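Local coordinates for protein fatty acid biosynthesis transcriptional regulator (Streptococcus pneumoniae, PDB 6JBX) that binds DNA as a MarR-family repressor of the pneumococcal fatty acid synthesis pathway, with acyl-ACP as co-repressor, at residues 67-70 against 71-75; 127-131 against 132-136. One frame throughout, in Å; residues are numbered along the deposited sequence.

Overall arrangement
After helices 11-34 and 43-54 the chain forms helix 60-67, and interaction 1 (67-70 against 71-75) makes the turn from it into helix 71-84. Together the two helices form the helix-turn-helix, and this turn lies on the bound DNA. The chain then runs through the hairpin of strands 87-91 and 99-103 and along helix 105-125. Interaction 2 (127-131 against 132-136) closes the loop from there into helix 131-150, near the second subunit. The contacts follow in series, neither nesting nor crossing, on opposite sides of the chain's centre; the centres of interactions 1 and 2 are about 38 Å apart. Each marks the start of a helix: one at the DNA, the other at the dimer end.

Interaction 1 (67-70 against 71-75); sequences LMVT and LGTVT. With nucleotides of chain C; nucleotides of chain D.
Thr70 and Thr73 close on the phosphate of DC15 of chain C at the start of the DNA-reading helix of the winged helix-turn-helix. Three donors converge on one oxygen: Thr70 N reaches DC15 OP2 at 2.8 Å in a nearly straight bond (170°), Thr73 OG1 bonds to the same OP2 at 2.9 Å, and Thr70 OG1 adds a weak bond. Thr73 has OG1 beside its own backbone N (chi1 -67°), the branch that faces the phosphate, while its CG2 turns back to Val69. The phosphate also lies near the N-terminal end of the helix, whose dipole would be expected to favour its negative charge.

Within the protein, Val74 N donates to Thr70 O at 3.2 Å, the first i to i+4 bond of the helix, accepted by the carbonyl of the N-cap residue Thr70. The apolar part centres on Val69 CG2. It meets Thr73 CG2 at 3.5 Å, the two side chains crossing at about a right angle, and also touches Val74 CG2.

A second set of contacts grips the other strand. Thr75 OG1 bonds to DT6 OP2 of chain D at 2.9 Å, and Leu71 CG packs on the thymine methyl C7 of DT6 at 3.6 Å. Gly72 CA lies 3.5 Å from DT7 O4 of chain D, bringing the backbone up to the base. Thr75 CG2 meets the C7 methyl of DT7. Together these contacts combine phosphate bonds with base packing.

On the protein side, Val69 O accepts from Ser64 OG of helix 60-67. Leu71 leans on Pro60, Ser61 and Ser64 of that helix, and Val74 on Val63; Leu67 packs against His47, Thr48 and Val51 of helix 43-54.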
loop_
_atom_site.group_PDB
_atom_site.type_symbol
_atom_site.label_atom_id
_atom_site.label_comp_id
_atom_site.label_asym_id
_atom_site.label_seq_id
_atom_site.Cartn_x
_atom_site.Cartn_y
_atom_site.Cartn_z
ATOM N N LEU A 67 -8.653 2.941 -11.572
ATOM C CA LEU A 67 -8.135 3.307 -10.227
ATOM C C LEU A 67 -9.133 2.889 -9.143
ATOM O O LEU A 67 -8.807 2.961 -7.978
ATOM C CB LEU A 67 -7.887 4.821 -10.135
ATOM C CG LEU A 67 -6.709 5.387 -10.932
ATOM C CD1 LEU A 67 -6.523 6.858 -10.622
ATOM C CD2 LEU A 67 -5.416 4.634 -10.684
ATOM N N MET A 68 -10.346 2.512 -9.523
ATOM C CA MET A 68 -11.329 2.033 -8.568
ATOM C C MET A 68 -11.672 3.161 -7.583
ATOM O O MET A 68 -11.688 2.967 -6.385
ATOM C CB MET A 68 -10.813 0.786 -7.830
ATOM C CG MET A 68 -10.287 -0.322 -8.761
ATOM S SD MET A 68 -9.343 -1.648 -7.917
ATOM C CE MET A 68 -7.685 -1.328 -8.530
ATOM N N VAL A 69 -11.921 4.354 -8.113
ATOM C CA VAL A 69 -12.517 5.463 -7.356
ATOM C C VAL A 69 -13.584 6.072 -8.247
ATOM O O VAL A 69 -13.571 5.843 -9.444
ATOM C CB VAL A 69 -11.496 6.542 -6.939
ATOM C CG1 VAL A 69 -10.346 5.955 -6.134
ATOM C CG2 VAL A 69 -10.951 7.303 -8.140
ATOM N N THR A 70 -14.435 6.894 -7.660
ATOM C CA THR A 70 -15.544 7.425 -8.383
ATOM C C THR A 70 -15.080 8.534 -9.319
ATOM O O THR A 70 -13.972 9.027 -9.213
ATOM C CB THR A 70 -16.622 8.006 -7.473
ATOM O OG1 THR A 70 -16.195 9.302 -7.047
ATOM C CG2 THR A 70 -16.914 7.105 -6.305
ATOM N N LEU A 71 -15.984 8.931 -10.207
ATOM C CA LEU A 71 -15.614 9.823 -11.281
ATOM C C LEU A 71 -15.339 11.226 -10.723
ATOM O O LEU A 71 -14.420 11.873 -11.201
ATOM C CB LEU A 71 -16.726 9.871 -12.333
ATOM C CG LEU A 71 -16.308 10.386 -13.710
ATOM C CD1 LEU A 71 -15.061 9.681 -14.213
ATOM C CD2 LEU A 71 -17.434 10.211 -14.716
ATOM N N GLY A 72 -16.148 11.678 -9.753
ATOM C CA GLY A 72 -15.934 12.977 -9.062
ATOM C C GLY A 72 -14.503 13.116 -8.543
ATOM O O GLY A 72 -13.853 14.131 -8.753
ATOM N N THR A 73 -14.024 12.047 -7.917
ATOM C CA THR A 73 -12.680 11.931 -7.403
ATOM C C THR A 73 -11.651 12.089 -8.521
ATOM O O THR A 73 -10.653 12.800 -8.336
ATOM C CB THR A 73 -12.471 10.575 -6.724
ATOM O OG1 THR A 73 -13.302 10.605 -5.565
ATOM C CG2 THR A 73 -11.039 10.315 -6.326
ATOM N N VAL A 74 -11.870 11.414 -9.655
ATOM C CA VAL A 74 -10.952 11.529 -10.794
ATOM C C VAL A 74 -10.984 12.972 -11.325
ATOM O O VAL A 74 -9.930 13.536 -11.650
ATOM C CB VAL A 74 -11.269 10.524 -11.910
ATOM C CG1 VAL A 74 -10.676 10.957 -13.253
ATOM C CG2 VAL A 74 -10.787 9.130 -11.548
ATOM N N THR A 75 -12.159 13.587 -11.378
ATOM C CA THR A 75 -12.264 14.936 -11.954
ATOM C C THR A 75 -11.439 15.926 -11.124
ATOM O O THR A 75 -10.756 16.774 -11.687
ATOM C CB THR A 75 -13.718 15.396 -12.086
ATOM O OG1 THR A 75 -14.315 14.572 -13.093
ATOM C CG2 THR A 75 -13.837 16.863 -12.456
ATOM P P DC C 15 -13.958 6.863 -3.903
ATOM O OP1 DC C 15 -13.887 5.410 -4.131
ATOM O OP2 DC C 15 -13.847 7.820 -5.035
ATOM O "O5'" DC C 15 -15.282 7.376 -3.210
ATOM C "C5'" DC C 15 -15.704 6.724 -2.013
ATOM C "C4'" DC C 15 -16.991 7.349 -1.546
ATOM O "O4'" DC C 15 -16.786 8.763 -1.373
ATOM C "C3'" DC C 15 -18.129 7.204 -2.550
ATOM O "O3'" DC C 15 -19.323 6.857 -1.855
ATOM C "C2'" DC C 15 -18.257 8.583 -3.161
ATOM C "C1'" DC C 15 -17.795 9.489 -2.035
ATOM N N1 DC C 15 -17.213 10.768 -2.485
ATOM C C2 DC C 15 -17.591 11.946 -1.843
ATOM O O2 DC C 15 -18.405 11.884 -0.916
ATOM N N3 DC C 15 -17.076 13.125 -2.263
ATOM C C4 DC C 15 -16.194 13.146 -3.267
ATOM N N4 DC C 15 -15.711 14.327 -3.653
ATOM C C5 DC C 15 -15.786 11.958 -3.933
ATOM C C6 DC C 15 -16.319 10.802 -3.519
ATOM P P DT D 6 -14.266 16.694 -16.546
ATOM O OP1 DT D 6 -13.466 17.700 -17.256
ATOM O OP2 DT D 6 -13.674 15.624 -15.707
ATOM O "O5'" DT D 6 -15.295 17.512 -15.654
ATOM C "C5'" DT D 6 -16.095 18.526 -16.250
ATOM C "C4'" DT D 6 -17.044 19.031 -15.200
ATOM O "O4'" DT D 6 -17.889 17.953 -14.770
ATOM C "C3'" DT D 6 -16.346 19.529 -13.933
ATOM O "O3'" DT D 6 -16.480 20.934 -13.941
ATOM C "C2'" DT D 6 -17.142 18.922 -12.792
ATOM C "C1'" DT D 6 -18.350 18.302 -13.493
ATOM N N1 DT D 6 -18.856 17.089 -12.873
ATOM C C2 DT D 6 -20.019 17.179 -12.147
ATOM O O2 DT D 6 -20.626 18.223 -11.994
ATOM N N3 DT D 6 -20.445 15.994 -11.601
ATOM C C4 DT D 6 -19.839 14.763 -11.715
ATOM O O4 DT D 6 -20.333 13.785 -11.164
ATOM C C5 DT D 6 -18.603 14.751 -12.458
ATOM C C7 DT D 6 -17.870 13.460 -12.614
ATOM C C6 DT D 6 -18.188 15.896 -13.010
ATOM P P DT D 7 -15.760 21.817 -12.830
ATOM O OP1 DT D 7 -15.667 23.186 -13.370
ATOM O OP2 DT D 7 -14.560 21.078 -12.388
ATOM O "O5'" DT D 7 -16.854 21.906 -11.680
ATOM C "C5'" DT D 7 -18.140 22.432 -12.010
ATOM C "C4'" DT D 7 -19.059 22.247 -10.833
ATOM O "O4'" DT D 7 -19.266 20.840 -10.615
ATOM C "C3'" DT D 7 -18.504 22.807 -9.520
ATOM O "O3'" DT D 7 -19.366 23.875 -9.108
ATOM C "C2'" DT D 7 -18.478 21.610 -8.575
ATOM C "C1'" DT D 7 -19.418 20.621 -9.221
ATOM N N1 DT D 7 -19.157 19.196 -8.970
ATOM C C2 DT D 7 -20.118 18.429 -8.353
ATOM O O2 DT D 7 -21.150 18.892 -7.893
ATOM N N3 DT D 7 -19.793 17.104 -8.231
ATOM C C4 DT D 7 -18.675 16.470 -8.727
ATOM O O4 DT D 7 -18.528 15.265 -8.547
ATOM C C5 DT D 7 -17.711 17.334 -9.365
ATOM C C7 DT D 7 -16.424 16.754 -9.862
ATOM C C6 DT D 7 -18.010 18.630 -9.479
#

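Interaction 2 (127-131 against 132-136); sequences DGMSE and EEIAV
A capping box opens helix 131-150, with Ser130 as N-cap and Glu133 as its partner three residues on. The two exchange bonds: Ser130 N donates to Glu133 OE1 at 2.8 Å (168°), using that oxygen's anti lone pair, and Glu133 N donates back to Ser130 OG at 3.2 Å. Ser130 OG also makes a weak bond to the same OE1. Glu133 folds back because its CG lies beside its own backbone N (chi1 -79°) and the chain is extended beyond it, carrying the carboxylate to the amide before the first turn. The start of the helix would probably favour its negative charge.

Helical bonding begins here too: Ser130 O accepts from Ile134 N at 2.9 Å, and Glu131 O from Ala135 N. Met129 of the preceding loop and Val136 meet the second subunit at its Gly140 and Val136, placing this helix start at the dimer interface, and Met129's side chain is about 6 Å from a bound tridecane. Just ahead of the cap, Met129 CB rests 3.9 Å from Ile134 CG1.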
loop_
_atom_site.group_PDB
_atom_site.type_symbol
_atom_site.label_atom_id
_atom_site.label_comp_id
_atom_site.label_asym_id
_atom_site.label_seq_id
_atom_site.Cartn_x
_atom_site.Cartn_y
_atom_site.Cartn_z
ATOM N N ASP A 127 17.180 -9.809 -6.796
ATOM C CA ASP A 127 18.569 -9.909 -6.453
ATOM C C ASP A 127 18.904 -11.336 -5.962
ATOM O O ASP A 127 18.270 -11.890 -5.055
ATOM C CB ASP A 127 18.941 -8.896 -5.390
ATOM C CG ASP A 127 20.419 -8.951 -5.019
ATOM O OD1 ASP A 127 21.280 -8.703 -5.918
ATOM O OD2 ASP A 127 20.701 -9.240 -3.841
ATOM N N GLY A 128 19.902 -11.959 -6.586
ATOM C CA GLY A 128 20.400 -13.251 -6.139
ATOM C C GLY A 128 19.624 -14.381 -6.767
ATOM O O GLY A 128 19.928 -15.521 -6.525
ATOM N N MET A 129 18.635 -14.072 -7.595
ATOM C CA MET A 129 17.865 -15.130 -8.175
ATOM C C MET A 129 18.451 -15.481 -9.551
ATOM O O MET A 129 18.837 -14.603 -10.285
ATOM C CB MET A 129 16.413 -14.727 -8.394
ATOM C CG MET A 129 15.557 -14.633 -7.108
ATOM S SD MET A 129 13.900 -14.105 -7.608
ATOM C CE MET A 129 13.175 -13.732 -6.007
ATOM N N SER A 130 18.371 -16.761 -9.898
ATOM C CA SER A 130 18.735 -17.265 -11.225
ATOM C C SER A 130 17.556 -17.015 -12.157
ATOM O O SER A 130 16.432 -16.697 -11.700
ATOM C CB SER A 130 19.059 -18.725 -11.153
ATOM O OG SER A 130 17.875 -19.458 -10.881
ATOM N N GLU A 131 17.799 -17.196 -13.446
ATOM C CA GLU A 131 16.766 -16.974 -14.470
ATOM C C GLU A 131 15.626 -17.996 -14.309
ATOM O O GLU A 131 14.500 -17.721 -14.658
ATOM C CB GLU A 131 17.356 -17.028 -15.894
ATOM C CG GLU A 131 18.261 -15.846 -16.283
ATOM C CD GLU A 131 17.659 -14.440 -16.178
ATOM O OE1 GLU A 131 18.287 -13.540 -15.509
ATOM O OE2 GLU A 131 16.557 -14.227 -16.755
ATOM N N GLU A 132 15.892 -19.194 -13.824
ATOM C CA GLU A 132 14.794 -20.116 -13.589
ATOM C C GLU A 132 14.011 -19.681 -12.325
ATOM O O GLU A 132 12.810 -19.881 -12.256
ATOM C CB GLU A 132 15.271 -21.573 -13.486
ATOM C CG GLU A 132 16.554 -21.776 -12.686
ATOM C CD GLU A 132 17.894 -21.764 -13.438
ATOM O OE1 GLU A 132 17.927 -21.380 -14.655
ATOM O OE2 GLU A 132 18.928 -22.102 -12.786
ATOM N N GLU A 133 14.673 -19.133 -11.324
ATOM C CA GLU A 133 13.963 -18.696 -10.097
ATOM C C GLU A 133 13.054 -17.513 -10.460
ATOM O O GLU A 133 11.915 -17.510 -10.112
ATOM C CB GLU A 133 14.982 -18.340 -9.016
ATOM C CG GLU A 133 15.592 -19.534 -8.289
ATOM C CD GLU A 133 16.743 -19.153 -7.355
ATOM O OE1 GLU A 133 17.577 -18.330 -7.746
ATOM O OE2 GLU A 133 16.797 -19.671 -6.222
ATOM N N ILE A 134 13.558 -16.571 -11.248
ATOM C CA ILE A 134 12.772 -15.471 -11.788
ATOM C C ILE A 134 11.556 -15.999 -12.560
ATOM O O ILE A 134 10.433 -15.474 -12.441
ATOM C CB ILE A 134 13.656 -14.549 -12.639
ATOM C CG1 ILE A 134 14.734 -13.876 -11.792
ATOM C CG2 ILE A 134 12.834 -13.496 -13.357
ATOM C CD1 ILE A 134 15.824 -13.208 -12.598
ATOM N N ALA A 135 11.715 -17.051 -13.332
ATOM C CA ALA A 135 10.564 -17.573 -14.063
ATOM C C ALA A 135 9.541 -18.156 -13.081
ATOM O O ALA A 135 8.321 -18.059 -13.282
ATOM C CB ALA A 135 11.022 -18.626 -15.042
ATOM N N VAL A 136 10.041 -18.836 -12.062
ATOM C CA VAL A 136 9.153 -19.404 -11.065
ATOM C C VAL A 136 8.422 -18.259 -10.336
ATOM O O VAL A 136 7.195 -18.305 -10.121
ATOM C CB VAL A 136 9.919 -20.299 -10.080
ATOM C CG1 VAL A 136 9.039 -20.687 -8.897
ATOM C CG2 VAL A 136 10.464 -21.539 -10.775
#